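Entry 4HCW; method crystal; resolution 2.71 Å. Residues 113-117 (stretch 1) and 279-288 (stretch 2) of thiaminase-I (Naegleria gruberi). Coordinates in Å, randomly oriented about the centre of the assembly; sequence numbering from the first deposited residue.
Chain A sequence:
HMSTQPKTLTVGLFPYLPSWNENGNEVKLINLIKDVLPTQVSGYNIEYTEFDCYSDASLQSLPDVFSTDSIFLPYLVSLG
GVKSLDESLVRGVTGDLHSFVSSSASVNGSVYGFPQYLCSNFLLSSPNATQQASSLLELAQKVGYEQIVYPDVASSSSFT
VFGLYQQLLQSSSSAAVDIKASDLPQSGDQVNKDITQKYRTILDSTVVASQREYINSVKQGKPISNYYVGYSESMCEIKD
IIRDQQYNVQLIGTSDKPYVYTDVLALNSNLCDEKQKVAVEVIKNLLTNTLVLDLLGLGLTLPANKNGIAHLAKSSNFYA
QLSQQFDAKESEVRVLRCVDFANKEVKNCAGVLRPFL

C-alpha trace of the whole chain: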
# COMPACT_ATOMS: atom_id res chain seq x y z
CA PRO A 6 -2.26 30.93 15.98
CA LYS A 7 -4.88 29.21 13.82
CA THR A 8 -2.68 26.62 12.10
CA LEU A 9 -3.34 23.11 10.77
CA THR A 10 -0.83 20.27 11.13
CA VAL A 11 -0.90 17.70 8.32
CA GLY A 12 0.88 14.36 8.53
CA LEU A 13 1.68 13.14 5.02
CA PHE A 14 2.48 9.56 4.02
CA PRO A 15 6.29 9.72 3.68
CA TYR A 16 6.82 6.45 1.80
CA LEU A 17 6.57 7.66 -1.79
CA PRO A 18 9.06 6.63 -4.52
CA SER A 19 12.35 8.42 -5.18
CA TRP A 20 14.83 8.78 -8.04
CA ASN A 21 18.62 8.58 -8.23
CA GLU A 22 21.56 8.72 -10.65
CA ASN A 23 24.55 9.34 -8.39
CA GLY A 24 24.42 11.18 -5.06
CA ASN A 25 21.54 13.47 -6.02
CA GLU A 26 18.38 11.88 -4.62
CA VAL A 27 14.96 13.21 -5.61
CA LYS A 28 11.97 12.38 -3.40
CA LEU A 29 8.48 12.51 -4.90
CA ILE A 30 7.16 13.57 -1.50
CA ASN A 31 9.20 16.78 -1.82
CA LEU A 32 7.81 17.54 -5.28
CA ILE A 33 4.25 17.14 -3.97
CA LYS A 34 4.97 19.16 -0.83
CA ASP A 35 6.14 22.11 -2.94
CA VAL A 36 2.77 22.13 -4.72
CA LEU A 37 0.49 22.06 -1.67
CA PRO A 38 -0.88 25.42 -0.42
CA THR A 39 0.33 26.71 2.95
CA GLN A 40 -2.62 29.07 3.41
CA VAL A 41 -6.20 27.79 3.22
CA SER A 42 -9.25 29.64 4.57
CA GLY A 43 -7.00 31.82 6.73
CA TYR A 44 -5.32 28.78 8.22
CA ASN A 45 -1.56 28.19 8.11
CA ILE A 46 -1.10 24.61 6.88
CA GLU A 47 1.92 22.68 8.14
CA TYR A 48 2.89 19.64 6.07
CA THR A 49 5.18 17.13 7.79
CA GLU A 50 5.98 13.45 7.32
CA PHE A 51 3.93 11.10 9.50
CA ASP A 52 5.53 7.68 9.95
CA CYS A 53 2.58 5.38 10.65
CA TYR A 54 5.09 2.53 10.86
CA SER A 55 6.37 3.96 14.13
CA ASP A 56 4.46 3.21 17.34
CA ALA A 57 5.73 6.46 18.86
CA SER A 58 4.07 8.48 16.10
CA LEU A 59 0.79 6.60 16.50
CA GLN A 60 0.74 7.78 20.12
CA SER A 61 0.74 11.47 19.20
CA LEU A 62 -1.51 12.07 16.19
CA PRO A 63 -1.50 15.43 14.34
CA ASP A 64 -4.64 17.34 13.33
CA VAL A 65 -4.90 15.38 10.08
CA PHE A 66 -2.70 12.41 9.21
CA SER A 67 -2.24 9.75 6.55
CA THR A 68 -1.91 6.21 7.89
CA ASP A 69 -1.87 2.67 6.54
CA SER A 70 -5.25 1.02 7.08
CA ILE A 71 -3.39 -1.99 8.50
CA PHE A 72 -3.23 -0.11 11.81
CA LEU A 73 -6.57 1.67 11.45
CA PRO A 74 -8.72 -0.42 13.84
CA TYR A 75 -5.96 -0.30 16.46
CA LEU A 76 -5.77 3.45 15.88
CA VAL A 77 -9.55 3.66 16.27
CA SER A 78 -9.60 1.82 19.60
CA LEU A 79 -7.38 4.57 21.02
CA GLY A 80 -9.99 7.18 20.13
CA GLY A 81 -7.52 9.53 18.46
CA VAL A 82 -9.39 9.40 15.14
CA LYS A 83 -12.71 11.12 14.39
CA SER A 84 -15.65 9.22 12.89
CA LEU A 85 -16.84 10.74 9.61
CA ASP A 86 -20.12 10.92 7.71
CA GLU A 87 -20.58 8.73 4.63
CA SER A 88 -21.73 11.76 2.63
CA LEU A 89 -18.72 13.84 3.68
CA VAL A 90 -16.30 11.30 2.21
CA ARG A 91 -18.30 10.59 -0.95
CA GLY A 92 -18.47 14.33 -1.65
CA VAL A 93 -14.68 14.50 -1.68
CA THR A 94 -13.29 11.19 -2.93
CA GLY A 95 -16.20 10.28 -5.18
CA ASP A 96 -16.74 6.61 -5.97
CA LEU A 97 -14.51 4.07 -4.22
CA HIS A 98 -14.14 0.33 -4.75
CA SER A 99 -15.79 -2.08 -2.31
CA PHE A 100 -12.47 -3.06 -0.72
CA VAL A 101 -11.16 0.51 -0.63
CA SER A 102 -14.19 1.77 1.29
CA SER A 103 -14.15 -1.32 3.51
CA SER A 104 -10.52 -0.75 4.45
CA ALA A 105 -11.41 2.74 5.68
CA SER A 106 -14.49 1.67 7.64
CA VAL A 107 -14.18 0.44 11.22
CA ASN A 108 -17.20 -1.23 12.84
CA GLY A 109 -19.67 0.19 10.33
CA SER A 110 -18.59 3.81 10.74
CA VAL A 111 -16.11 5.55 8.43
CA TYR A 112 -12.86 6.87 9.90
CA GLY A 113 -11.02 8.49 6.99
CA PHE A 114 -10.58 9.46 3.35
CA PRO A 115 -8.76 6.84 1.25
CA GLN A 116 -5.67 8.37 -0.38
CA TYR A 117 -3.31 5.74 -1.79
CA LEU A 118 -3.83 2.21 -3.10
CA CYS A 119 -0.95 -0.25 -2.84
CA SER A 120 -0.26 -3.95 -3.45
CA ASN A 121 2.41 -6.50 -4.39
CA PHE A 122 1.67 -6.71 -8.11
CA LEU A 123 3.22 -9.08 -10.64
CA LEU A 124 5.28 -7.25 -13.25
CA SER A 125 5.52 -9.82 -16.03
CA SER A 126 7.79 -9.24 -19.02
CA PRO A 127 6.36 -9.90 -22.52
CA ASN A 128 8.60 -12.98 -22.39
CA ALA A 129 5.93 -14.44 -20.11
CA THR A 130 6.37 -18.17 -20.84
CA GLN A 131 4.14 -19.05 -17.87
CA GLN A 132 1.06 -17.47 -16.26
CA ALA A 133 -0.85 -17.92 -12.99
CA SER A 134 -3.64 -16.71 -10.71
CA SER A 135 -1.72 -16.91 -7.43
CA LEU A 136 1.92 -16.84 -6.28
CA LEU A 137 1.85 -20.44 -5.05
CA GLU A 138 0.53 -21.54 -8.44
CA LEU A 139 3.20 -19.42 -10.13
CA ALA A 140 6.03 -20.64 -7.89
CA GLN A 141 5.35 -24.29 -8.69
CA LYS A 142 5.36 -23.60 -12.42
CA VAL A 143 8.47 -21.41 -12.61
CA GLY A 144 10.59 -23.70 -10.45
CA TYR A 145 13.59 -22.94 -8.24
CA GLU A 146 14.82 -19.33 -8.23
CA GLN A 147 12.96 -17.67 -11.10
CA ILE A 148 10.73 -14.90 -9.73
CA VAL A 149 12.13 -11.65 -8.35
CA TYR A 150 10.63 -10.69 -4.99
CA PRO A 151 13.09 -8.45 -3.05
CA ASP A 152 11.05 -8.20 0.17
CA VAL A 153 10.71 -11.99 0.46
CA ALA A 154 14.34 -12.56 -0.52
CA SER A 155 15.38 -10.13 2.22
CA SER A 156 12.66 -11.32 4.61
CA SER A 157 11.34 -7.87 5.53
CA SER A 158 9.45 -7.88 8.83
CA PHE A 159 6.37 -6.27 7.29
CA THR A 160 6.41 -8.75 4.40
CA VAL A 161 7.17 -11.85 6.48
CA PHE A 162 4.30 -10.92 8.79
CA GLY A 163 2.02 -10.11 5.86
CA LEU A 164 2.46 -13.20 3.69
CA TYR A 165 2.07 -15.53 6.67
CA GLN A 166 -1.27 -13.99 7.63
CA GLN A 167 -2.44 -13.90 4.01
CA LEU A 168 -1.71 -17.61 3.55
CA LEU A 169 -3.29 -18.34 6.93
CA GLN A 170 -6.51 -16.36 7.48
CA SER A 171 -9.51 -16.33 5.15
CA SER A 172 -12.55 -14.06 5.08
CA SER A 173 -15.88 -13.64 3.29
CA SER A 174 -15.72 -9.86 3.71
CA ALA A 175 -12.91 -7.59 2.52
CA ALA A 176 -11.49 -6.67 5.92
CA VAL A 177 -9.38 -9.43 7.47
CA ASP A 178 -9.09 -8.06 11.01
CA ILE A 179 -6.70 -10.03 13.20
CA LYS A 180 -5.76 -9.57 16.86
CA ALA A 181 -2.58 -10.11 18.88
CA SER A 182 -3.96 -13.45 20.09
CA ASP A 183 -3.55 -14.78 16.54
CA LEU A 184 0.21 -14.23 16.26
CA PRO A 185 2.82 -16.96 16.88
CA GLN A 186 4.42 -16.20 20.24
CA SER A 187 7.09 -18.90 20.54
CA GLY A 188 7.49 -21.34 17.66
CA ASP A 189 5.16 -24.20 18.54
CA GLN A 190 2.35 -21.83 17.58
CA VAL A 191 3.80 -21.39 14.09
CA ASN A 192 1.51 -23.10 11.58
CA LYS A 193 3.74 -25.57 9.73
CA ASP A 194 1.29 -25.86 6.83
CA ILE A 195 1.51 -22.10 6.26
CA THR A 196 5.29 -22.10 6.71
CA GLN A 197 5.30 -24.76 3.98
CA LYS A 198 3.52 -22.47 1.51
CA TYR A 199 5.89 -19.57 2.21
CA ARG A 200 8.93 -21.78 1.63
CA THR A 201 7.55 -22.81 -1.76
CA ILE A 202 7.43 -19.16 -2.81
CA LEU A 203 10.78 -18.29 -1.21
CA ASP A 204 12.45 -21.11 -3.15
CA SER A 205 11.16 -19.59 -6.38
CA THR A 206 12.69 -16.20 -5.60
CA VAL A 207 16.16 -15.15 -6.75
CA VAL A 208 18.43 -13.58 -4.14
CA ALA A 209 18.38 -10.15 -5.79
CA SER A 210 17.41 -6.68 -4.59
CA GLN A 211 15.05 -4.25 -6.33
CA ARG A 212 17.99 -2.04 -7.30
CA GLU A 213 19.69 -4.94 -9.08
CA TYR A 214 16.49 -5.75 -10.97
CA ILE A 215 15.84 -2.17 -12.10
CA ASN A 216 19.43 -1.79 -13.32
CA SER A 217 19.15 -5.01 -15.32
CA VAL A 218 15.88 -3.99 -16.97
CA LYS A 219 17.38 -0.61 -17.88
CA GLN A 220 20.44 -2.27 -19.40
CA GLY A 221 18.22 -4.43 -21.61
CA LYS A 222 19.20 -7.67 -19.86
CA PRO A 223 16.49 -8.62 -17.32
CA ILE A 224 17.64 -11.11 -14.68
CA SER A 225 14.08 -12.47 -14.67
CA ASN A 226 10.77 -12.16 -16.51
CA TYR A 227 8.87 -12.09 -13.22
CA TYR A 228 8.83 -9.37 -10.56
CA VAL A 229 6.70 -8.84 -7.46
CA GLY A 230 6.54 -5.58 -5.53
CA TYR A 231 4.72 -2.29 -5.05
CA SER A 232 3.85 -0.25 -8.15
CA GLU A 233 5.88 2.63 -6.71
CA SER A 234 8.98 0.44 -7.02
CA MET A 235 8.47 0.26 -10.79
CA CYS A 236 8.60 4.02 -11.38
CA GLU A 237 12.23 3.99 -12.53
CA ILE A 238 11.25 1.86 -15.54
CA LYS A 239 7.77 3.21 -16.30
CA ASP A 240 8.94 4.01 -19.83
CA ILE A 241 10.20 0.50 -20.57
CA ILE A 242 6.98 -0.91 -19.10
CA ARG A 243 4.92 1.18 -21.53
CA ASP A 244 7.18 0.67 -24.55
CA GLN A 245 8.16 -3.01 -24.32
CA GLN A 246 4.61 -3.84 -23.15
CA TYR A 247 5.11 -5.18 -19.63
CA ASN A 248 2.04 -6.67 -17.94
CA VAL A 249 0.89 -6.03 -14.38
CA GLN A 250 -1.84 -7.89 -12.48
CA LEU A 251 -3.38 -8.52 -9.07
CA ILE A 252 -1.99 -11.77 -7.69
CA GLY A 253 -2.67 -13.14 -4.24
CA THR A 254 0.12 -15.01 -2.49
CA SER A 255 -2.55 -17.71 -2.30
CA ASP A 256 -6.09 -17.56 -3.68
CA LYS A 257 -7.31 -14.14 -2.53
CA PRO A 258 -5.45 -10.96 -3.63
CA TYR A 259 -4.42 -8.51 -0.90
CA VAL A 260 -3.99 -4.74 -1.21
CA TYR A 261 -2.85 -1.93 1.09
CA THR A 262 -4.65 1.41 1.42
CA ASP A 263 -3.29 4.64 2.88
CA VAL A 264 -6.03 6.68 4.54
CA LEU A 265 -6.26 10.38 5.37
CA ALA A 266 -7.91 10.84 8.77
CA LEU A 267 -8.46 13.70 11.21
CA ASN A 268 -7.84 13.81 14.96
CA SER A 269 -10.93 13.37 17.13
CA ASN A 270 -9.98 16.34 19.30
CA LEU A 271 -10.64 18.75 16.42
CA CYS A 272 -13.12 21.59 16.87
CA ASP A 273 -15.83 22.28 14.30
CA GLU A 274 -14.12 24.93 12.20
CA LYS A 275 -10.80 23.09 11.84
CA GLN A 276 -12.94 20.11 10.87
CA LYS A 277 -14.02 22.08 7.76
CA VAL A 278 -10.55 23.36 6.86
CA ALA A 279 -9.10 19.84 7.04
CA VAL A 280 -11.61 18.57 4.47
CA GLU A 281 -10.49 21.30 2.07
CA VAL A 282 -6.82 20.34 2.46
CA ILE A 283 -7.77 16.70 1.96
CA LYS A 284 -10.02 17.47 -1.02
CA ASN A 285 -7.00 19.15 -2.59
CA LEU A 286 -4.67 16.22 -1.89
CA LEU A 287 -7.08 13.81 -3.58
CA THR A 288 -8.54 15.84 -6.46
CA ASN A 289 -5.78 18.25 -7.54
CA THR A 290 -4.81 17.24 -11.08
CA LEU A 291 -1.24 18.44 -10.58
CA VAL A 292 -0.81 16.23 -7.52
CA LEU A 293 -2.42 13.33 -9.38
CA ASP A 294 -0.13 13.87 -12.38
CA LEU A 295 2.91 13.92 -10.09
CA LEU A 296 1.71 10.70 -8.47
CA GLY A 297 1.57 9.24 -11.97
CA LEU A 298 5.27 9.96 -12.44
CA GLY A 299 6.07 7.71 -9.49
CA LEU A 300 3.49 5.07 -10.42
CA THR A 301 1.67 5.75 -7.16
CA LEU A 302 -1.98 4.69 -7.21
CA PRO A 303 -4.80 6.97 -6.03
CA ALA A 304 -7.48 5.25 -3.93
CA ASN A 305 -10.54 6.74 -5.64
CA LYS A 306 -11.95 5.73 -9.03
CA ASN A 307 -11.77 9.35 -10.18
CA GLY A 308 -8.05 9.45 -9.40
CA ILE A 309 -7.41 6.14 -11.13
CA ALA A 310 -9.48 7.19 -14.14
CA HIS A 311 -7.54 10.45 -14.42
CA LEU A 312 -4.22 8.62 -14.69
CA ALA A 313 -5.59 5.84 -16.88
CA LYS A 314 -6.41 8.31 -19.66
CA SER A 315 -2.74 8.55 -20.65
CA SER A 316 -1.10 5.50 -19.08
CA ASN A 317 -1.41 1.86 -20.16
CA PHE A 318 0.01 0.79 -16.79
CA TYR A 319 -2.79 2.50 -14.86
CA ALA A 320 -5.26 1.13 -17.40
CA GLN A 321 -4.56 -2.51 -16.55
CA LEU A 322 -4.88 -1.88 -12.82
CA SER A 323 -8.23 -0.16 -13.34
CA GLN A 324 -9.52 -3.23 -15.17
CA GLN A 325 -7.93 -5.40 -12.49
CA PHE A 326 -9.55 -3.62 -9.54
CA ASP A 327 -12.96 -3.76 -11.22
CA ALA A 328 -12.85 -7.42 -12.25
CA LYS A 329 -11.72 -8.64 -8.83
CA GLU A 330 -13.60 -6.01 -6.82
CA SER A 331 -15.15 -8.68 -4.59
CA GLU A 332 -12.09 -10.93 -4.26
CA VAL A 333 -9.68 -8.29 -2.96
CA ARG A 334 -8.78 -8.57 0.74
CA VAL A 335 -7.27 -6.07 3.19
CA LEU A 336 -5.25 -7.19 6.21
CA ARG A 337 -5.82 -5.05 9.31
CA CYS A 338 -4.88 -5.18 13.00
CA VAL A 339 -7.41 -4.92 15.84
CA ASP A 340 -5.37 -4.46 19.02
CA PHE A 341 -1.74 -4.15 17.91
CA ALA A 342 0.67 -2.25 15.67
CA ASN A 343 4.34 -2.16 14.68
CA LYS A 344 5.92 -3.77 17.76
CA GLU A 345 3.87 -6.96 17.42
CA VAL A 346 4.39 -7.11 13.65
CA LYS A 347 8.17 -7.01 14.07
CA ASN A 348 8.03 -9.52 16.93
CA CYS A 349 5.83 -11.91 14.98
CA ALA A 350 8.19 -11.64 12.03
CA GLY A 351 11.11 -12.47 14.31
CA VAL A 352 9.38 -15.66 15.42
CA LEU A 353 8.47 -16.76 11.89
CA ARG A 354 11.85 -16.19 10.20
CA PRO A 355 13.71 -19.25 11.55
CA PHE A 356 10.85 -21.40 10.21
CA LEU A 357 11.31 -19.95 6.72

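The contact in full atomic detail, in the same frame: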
# COMPACT_ATOMS: atom_id res chain seq x y z
N GLY A 113 -12.00 7.78 7.80
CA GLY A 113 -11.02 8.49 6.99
C GLY A 113 -11.24 8.49 5.49
O GLY A 113 -12.05 7.72 4.97
N PHE A 114 -10.51 9.36 4.81
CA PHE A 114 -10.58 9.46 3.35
C PHE A 114 -9.43 8.68 2.73
O PHE A 114 -8.27 9.00 2.96
CB PHE A 114 -10.48 10.93 2.91
CG PHE A 114 -11.38 11.86 3.66
CD1 PHE A 114 -10.95 12.48 4.82
CD2 PHE A 114 -12.66 12.12 3.20
CE1 PHE A 114 -11.78 13.34 5.51
CE2 PHE A 114 -13.50 12.99 3.89
CZ PHE A 114 -13.05 13.60 5.05
N PRO A 115 -9.76 7.65 1.94
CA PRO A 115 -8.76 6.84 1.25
C PRO A 115 -7.90 7.68 0.31
O PRO A 115 -8.45 8.43 -0.50
CB PRO A 115 -9.61 5.85 0.45
CG PRO A 115 -10.89 5.76 1.20
CD PRO A 115 -11.13 7.13 1.73
N GLN A 116 -6.58 7.56 0.42
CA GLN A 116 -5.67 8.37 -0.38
C GLN A 116 -4.91 7.53 -1.40
O GLN A 116 -5.00 7.78 -2.61
CB GLN A 116 -4.68 9.12 0.51
CG GLN A 116 -3.65 9.92 -0.26
CD GLN A 116 -2.75 10.75 0.64
OE1 GLN A 116 -2.71 10.54 1.86
NE2 GLN A 116 -2.02 11.69 0.05
N TYR A 117 -4.15 6.55 -0.92
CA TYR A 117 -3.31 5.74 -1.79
C TYR A 117 -3.77 4.28 -1.82
O TYR A 117 -4.33 3.77 -0.85
CB TYR A 117 -1.85 5.80 -1.34
CG TYR A 117 -1.25 7.19 -1.43
CD1 TYR A 117 -1.51 8.01 -2.51
CD2 TYR A 117 -0.41 7.67 -0.42
CE1 TYR A 117 -0.95 9.28 -2.60
CE2 TYR A 117 0.14 8.93 -0.50
CZ TYR A 117 -0.13 9.73 -1.59
OH TYR A 117 0.42 10.99 -1.67
N ALA A 279 -9.78 21.10 7.31
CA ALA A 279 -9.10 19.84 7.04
C ALA A 279 -9.64 19.16 5.79
O ALA A 279 -8.87 18.65 4.97
CB ALA A 279 -9.21 18.91 8.25
N VAL A 280 -10.97 19.16 5.64
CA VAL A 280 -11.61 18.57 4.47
C VAL A 280 -11.19 19.25 3.17
O VAL A 280 -11.06 18.61 2.13
CB VAL A 280 -13.16 18.59 4.59
CG1 VAL A 280 -13.80 17.92 3.39
CG2 VAL A 280 -13.60 17.91 5.87
N GLU A 281 -10.96 20.56 3.23
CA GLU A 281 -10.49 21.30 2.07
C GLU A 281 -9.07 20.88 1.69
O GLU A 281 -8.78 20.65 0.51
CB GLU A 281 -10.53 22.82 2.32
N VAL A 282 -8.20 20.77 2.69
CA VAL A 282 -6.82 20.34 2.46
C VAL A 282 -6.81 18.94 1.86
O VAL A 282 -6.06 18.66 0.92
CB VAL A 282 -5.99 20.36 3.76
CG1 VAL A 282 -4.60 19.82 3.50
CG2 VAL A 282 -5.92 21.77 4.33
N ILE A 283 -7.64 18.07 2.42
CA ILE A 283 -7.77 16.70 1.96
C ILE A 283 -8.36 16.62 0.55
O ILE A 283 -7.88 15.86 -0.29
CB ILE A 283 -8.62 15.87 2.94
CG1 ILE A 283 -7.85 15.66 4.24
CG2 ILE A 283 -9.01 14.53 2.33
CD1 ILE A 283 -8.70 15.12 5.37
N LYS A 284 -9.38 17.43 0.29
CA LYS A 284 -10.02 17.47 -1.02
C LYS A 284 -9.01 17.89 -2.08
O LYS A 284 -9.08 17.45 -3.23
CB LYS A 284 -11.22 18.42 -1.02
N ASN A 285 -8.07 18.75 -1.69
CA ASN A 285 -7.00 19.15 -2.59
C ASN A 285 -6.04 18.00 -2.85
O ASN A 285 -5.70 17.71 -4.00
CB ASN A 285 -6.23 20.34 -2.01
CG ASN A 285 -5.19 20.88 -2.96
OD1 ASN A 285 -5.43 20.98 -4.17
ND2 ASN A 285 -4.03 21.23 -2.43
N LEU A 286 -5.61 17.33 -1.79
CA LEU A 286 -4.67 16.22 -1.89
C LEU A 286 -5.17 15.08 -2.77
O LEU A 286 -4.38 14.33 -3.35
CB LEU A 286 -4.33 15.67 -0.50
CG LEU A 286 -3.22 16.36 0.28
CD1 LEU A 286 -3.15 15.80 1.69
CD2 LEU A 286 -1.89 16.18 -0.43
N LEU A 287 -6.49 14.95 -2.88
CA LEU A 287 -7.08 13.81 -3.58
C LEU A 287 -7.64 14.15 -4.96
O LEU A 287 -7.85 13.26 -5.78
CB LEU A 287 -8.18 13.18 -2.72
CG LEU A 287 -7.76 12.77 -1.30
CD1 LEU A 287 -8.92 12.10 -0.57
CD2 LEU A 287 -6.55 11.85 -1.34
N THR A 288 -7.89 15.43 -5.21
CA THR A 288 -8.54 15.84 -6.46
C THR A 288 -7.70 16.76 -7.35
O THR A 288 -8.00 16.93 -8.53
CB THR A 288 -9.92 16.49 -6.21
OG1 THR A 288 -9.75 17.69 -5.44
CG2 THR A 288 -10.83 15.53 -5.46

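The beginning of a strand packs against one side of a helix mainly through apolar side chains, joined by the aliphatic part of Gln116 and the carbonyl of Pro115, with no hydrogen bond crossing between the two stretches. Strand 114-117 and helix 279-288 run in broadly the same direction, their axes 38° apart and 9.3 Å from each other at closest approach, and together they bury 297 Å². The CA atoms draw nearer along the strand, from 7.9 Å between Phe114 CA and Ile283 CA to 6.5 Å between Gln116 CA and Leu287 CA; a step of two strand residues thus matches roughly one helical turn. Phe114 is the centre of the contact. Its CA-to-CB bond points toward the helix, and with chi1 in the m rotamer the ring reaches Ile283, with CD1 of Phe114 3.5 Å from CD1 of Ile283. Farther out, Phe114 CZ lies 4.4 Å from Val280 CG2; both methyls approach the ring obliquely. Leu287, one turn beyond Ile283, extends the packing along the strand. Its CA-to-CB bond points sideways, but the end of the side chain comes nearer, placing Leu287 CD1 4.0 Å from Phe114 CB and 3.7 Å from Pro115 O, while Leu287 CD2 lies 3.6 Å from Gln116 CG. The CA-to-CB bond of Pro115 points away, and its contact is made by its backbone carbonyl. Gln116, extended with chi1 and chi2 both t, offers the aliphatic part of its chain to Leu287, and its OE1 is hydrogen-bonded elsewhere in the structure. The helix presents Val280, Ile283 and Leu287 at i, i+3 and i+7, a spacing that keeps them on one side. Its backbone is held by i to i+4 hydrogen bonds, such as Lys284 N to Val280 O at 2.8 Å, with the bond from Leu287 N to Ile283 O weak at 3.1 Å.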